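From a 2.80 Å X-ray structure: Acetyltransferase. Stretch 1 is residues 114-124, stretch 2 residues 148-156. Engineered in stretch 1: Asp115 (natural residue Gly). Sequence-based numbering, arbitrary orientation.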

# COMPACT_ATOMS: atom_id res chain seq x y z
N PHE A 114 9.57 -6.34 -24.16
CA PHE A 114 8.68 -5.39 -23.50
C PHE A 114 7.91 -6.03 -22.36
O PHE A 114 7.36 -5.31 -21.52
CB PHE A 114 7.72 -4.78 -24.52
CG PHE A 114 8.39 -3.90 -25.53
CD1 PHE A 114 9.34 -2.97 -25.13
CD2 PHE A 114 8.07 -3.99 -26.87
CE1 PHE A 114 9.97 -2.15 -26.06
CE2 PHE A 114 8.69 -3.18 -27.80
CZ PHE A 114 9.64 -2.26 -27.39
N ASP A 115 7.85 -7.36 -22.31
CA ASP A 115 7.33 -8.05 -21.13
C ASP A 115 8.10 -7.64 -19.88
O ASP A 115 7.50 -7.32 -18.85
CB ASP A 115 7.42 -9.57 -21.34
CG ASP A 115 6.30 -10.12 -22.21
OD1 ASP A 115 6.27 -9.79 -23.42
OD2 ASP A 115 5.46 -10.89 -21.69
N GLN A 116 9.43 -7.63 -19.96
CA GLN A 116 10.27 -7.35 -18.80
C GLN A 116 10.46 -5.86 -18.57
O GLN A 116 10.60 -5.42 -17.42
CB GLN A 116 11.63 -8.04 -18.96
CG GLN A 116 12.57 -7.88 -17.77
CD GLN A 116 13.93 -8.52 -18.00
OE1 GLN A 116 14.05 -9.52 -18.71
NE2 GLN A 116 14.97 -7.94 -17.40
N ASP A 117 10.47 -5.06 -19.64
CA ASP A 117 10.60 -3.61 -19.48
C ASP A 117 9.47 -3.05 -18.63
O ASP A 117 9.68 -2.14 -17.82
CB ASP A 117 10.63 -2.94 -20.85
CG ASP A 117 11.90 -3.24 -21.62
OD1 ASP A 117 12.83 -3.83 -21.03
OD2 ASP A 117 11.96 -2.90 -22.82
N LEU A 118 8.26 -3.58 -18.80
CA LEU A 118 7.14 -3.16 -17.96
C LEU A 118 7.30 -3.65 -16.53
O LEU A 118 6.89 -2.96 -15.59
CB LEU A 118 5.83 -3.67 -18.54
CG LEU A 118 4.91 -2.55 -19.04
CD1 LEU A 118 3.69 -3.14 -19.72
CD2 LEU A 118 4.52 -1.61 -17.91
N LEU A 119 7.89 -4.83 -16.34
CA LEU A 119 8.07 -5.35 -14.99
C LEU A 119 9.11 -4.55 -14.22
O LEU A 119 8.96 -4.30 -13.02
CB LEU A 119 8.44 -6.83 -15.03
CG LEU A 119 8.24 -7.55 -13.70
CD1 LEU A 119 6.76 -7.74 -13.40
CD2 LEU A 119 8.97 -8.88 -13.69
N CYS A 120 10.19 -4.14 -14.89
CA CYS A 120 11.20 -3.33 -14.21
C CYS A 120 10.69 -1.92 -13.95
O CYS A 120 11.07 -1.31 -12.94
CB CYS A 120 12.49 -3.31 -15.02
SG CYS A 120 13.72 -4.52 -14.47
N ASP A 121 9.83 -1.39 -14.82
CA ASP A 121 9.19 -0.12 -14.52
C ASP A 121 8.18 -0.27 -13.39
O ASP A 121 7.98 0.67 -12.61
CB ASP A 121 8.52 0.46 -15.77
CG ASP A 121 9.52 1.02 -16.76
OD1 ASP A 121 9.31 0.85 -17.98
OD2 ASP A 121 10.52 1.63 -16.32
N PHE A 122 7.56 -1.44 -13.28
CA PHE A 122 6.67 -1.71 -12.15
C PHE A 122 7.46 -1.91 -10.87
O PHE A 122 7.03 -1.48 -9.79
CB PHE A 122 5.80 -2.93 -12.46
CG PHE A 122 5.06 -3.46 -11.27
CD1 PHE A 122 3.97 -2.78 -10.75
CD2 PHE A 122 5.45 -4.65 -10.67
CE1 PHE A 122 3.29 -3.27 -9.65
CE2 PHE A 122 4.78 -5.14 -9.57
CZ PHE A 122 3.70 -4.46 -9.06
N PHE A 123 8.62 -2.56 -10.96
CA PHE A 123 9.48 -2.73 -9.79
C PHE A 123 9.95 -1.38 -9.26
O PHE A 123 10.02 -1.18 -8.04
CB PHE A 123 10.68 -3.61 -10.13
CG PHE A 123 10.36 -5.08 -10.20
CD1 PHE A 123 9.09 -5.54 -9.86
CD2 PHE A 123 11.32 -5.99 -10.59
CE1 PHE A 123 8.80 -6.89 -9.92
CE2 PHE A 123 11.02 -7.35 -10.65
CZ PHE A 123 9.76 -7.80 -10.31
N GLU A 124 10.27 -0.45 -10.16
CA GLU A 124 10.67 0.88 -9.72
C GLU A 124 9.52 1.60 -9.01
O GLU A 124 9.76 2.36 -8.06
CB GLU A 124 11.16 1.71 -10.90
CG GLU A 124 11.99 2.91 -10.51
CD GLU A 124 13.40 2.52 -10.09
OE1 GLU A 124 14.07 1.83 -10.89
OE2 GLU A 124 13.83 2.91 -8.98
N ASN A 148 6.17 -19.23 -16.47
CA ASN A 148 7.61 -19.25 -16.71
C ASN A 148 8.19 -17.85 -16.77
O ASN A 148 9.35 -17.65 -16.40
CB ASN A 148 7.91 -20.01 -18.01
CG ASN A 148 8.25 -21.47 -17.76
OD1 ASN A 148 7.48 -22.36 -18.09
ND2 ASN A 148 9.41 -21.71 -17.15
N PHE A 149 7.41 -16.87 -17.22
CA PHE A 149 7.90 -15.49 -17.29
C PHE A 149 8.20 -14.95 -15.89
O PHE A 149 9.33 -14.53 -15.61
CB PHE A 149 6.87 -14.61 -18.00
CG PHE A 149 7.19 -13.14 -17.93
CD1 PHE A 149 8.23 -12.61 -18.67
CD2 PHE A 149 6.44 -12.30 -17.13
CE1 PHE A 149 8.52 -11.26 -18.61
CE2 PHE A 149 6.72 -10.95 -17.06
CZ PHE A 149 7.77 -10.43 -17.80
N TYR A 150 7.20 -14.94 -15.01
CA TYR A 150 7.42 -14.42 -13.66
C TYR A 150 8.43 -15.27 -12.89
O TYR A 150 9.22 -14.74 -12.10
CB TYR A 150 6.09 -14.33 -12.91
CG TYR A 150 5.06 -13.42 -13.55
CD1 TYR A 150 5.23 -12.03 -13.55
CD2 TYR A 150 3.93 -13.93 -14.15
CE1 TYR A 150 4.29 -11.20 -14.14
CE2 TYR A 150 2.98 -13.11 -14.74
CZ TYR A 150 3.17 -11.74 -14.73
OH TYR A 150 2.22 -10.93 -15.32
N ALA A 151 8.41 -16.59 -13.11
CA ALA A 151 9.41 -17.44 -12.48
C ALA A 151 10.81 -17.12 -12.96
O ALA A 151 11.77 -17.21 -12.19
CB ALA A 151 9.09 -18.92 -12.74
N ARG A 152 10.94 -16.73 -14.23
CA ARG A 152 12.25 -16.39 -14.78
C ARG A 152 12.79 -15.07 -14.24
O ARG A 152 13.96 -14.75 -14.51
CB ARG A 152 12.19 -16.34 -16.30
CG ARG A 152 12.51 -17.68 -16.96
CD ARG A 152 12.78 -17.53 -18.44
NE ARG A 152 11.55 -17.55 -19.22
CZ ARG A 152 10.95 -16.46 -19.69
NH1 ARG A 152 11.47 -15.26 -19.45
NH2 ARG A 152 9.83 -16.56 -20.40
N LEU A 153 12.00 -14.30 -13.50
CA LEU A 153 12.43 -13.01 -12.98
C LEU A 153 12.28 -12.93 -11.47
O LEU A 153 12.14 -11.84 -10.91
CB LEU A 153 11.69 -11.88 -13.68
CG LEU A 153 11.70 -11.96 -15.20
CD1 LEU A 153 10.51 -11.24 -15.80
CD2 LEU A 153 13.00 -11.40 -15.77
N GLY A 154 12.29 -14.08 -10.78
CA GLY A 154 12.42 -14.13 -9.34
C GLY A 154 11.23 -14.76 -8.63
O GLY A 154 11.39 -15.30 -7.53
N PHE A 155 10.04 -14.68 -9.22
CA PHE A 155 8.84 -15.14 -8.53
C PHE A 155 8.89 -16.64 -8.28
O PHE A 155 9.26 -17.42 -9.16
CB PHE A 155 7.60 -14.78 -9.35
CG PHE A 155 7.23 -13.33 -9.29
CD1 PHE A 155 7.78 -12.42 -10.17
CD2 PHE A 155 6.32 -12.87 -8.34
CE1 PHE A 155 7.44 -11.08 -10.12
CE2 PHE A 155 5.98 -11.53 -8.28
CZ PHE A 155 6.53 -10.63 -9.18
N VAL A 156 8.54 -17.04 -7.06
CA VAL A 156 8.47 -18.44 -6.67
C VAL A 156 7.01 -18.84 -6.55
O VAL A 156 6.20 -18.13 -5.94
CB VAL A 156 9.22 -18.69 -5.34
CG1 VAL A 156 8.84 -17.65 -4.30
CG2 VAL A 156 8.94 -20.09 -4.82

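What holds these two stretches together? No hydrogen bond crosses between them; the contact is packing, mostly of apolar side chains. Stretch 1 is helical throughout, and Asp115, Leu119, Phe122 and Phe123 all direct their CA-to-CB bonds toward the other stretch, following the spacing of three or four residues that brings side chains to one side of a helix. Backbones stay well apart: the CA atoms of Asp115 and Phe149 are 8.4 Å from each other, as are those of Gln116 and Leu153, so side chains must fill the space between.

How does Leu119 reach so many partners? Its chi1 is t and its chi2 p, and in this conformation its two methyl groups spread apart along the other stretch. Leu119 CD2 packs 3.5 Å from CD1 of Leu153 and lies 4.5 Å from CE1 of Phe155, near the plane of that ring. Leu119 CD1 lies 4.3 Å from CE1 of Tyr150, again at a ring edge. Leu153 answers with an m, t conformation, its CB pointing toward the helix. The other methyl of Leu153, CD2, comes within 3.6 Å of OE1 of Gln116, whose t, t side chain is extended; that amide oxygen gains a contact here but no hydrogen bond.

Why does the ring of Phe149 sit so close to the helix backbone? With chi1 t and a CB that points toward stretch 1, the side chain projects straight at the first turn of the helix. CZ of Phe149 comes 3.3 Å from the carbonyl O of Asp115, and CE1 of Phe149 3.4 Å from CB of Asp115. Asp115 is an engineered substitution; with chi1 m, its OD2 lies over one face of the Phe149 ring, while N of Gln116 sits at the ring's edge. The aromatic ring thus meets polar atoms as well as carbon.

How does Phe155 join the contact when its CB points sideways? The length of the side chain, with chi1 m, carries the ring nearer to the helix, where CE1 of Phe155 lies 4.0 Å from CZ of Phe123. Phe155 CE1 is near the plane of the Phe123 ring, so the two aromatics do not meet face to face. Just before Phe155, a type I turn runs from Ala151 to Gly154, and N of Phe155 donates a hydrogen bond to O of Tyr150 at 3.0 Å. At its backbone angles of 118/-27° a CB on Gly154 would be jammed against the preceding carbonyl O, which by itself calls for glycine.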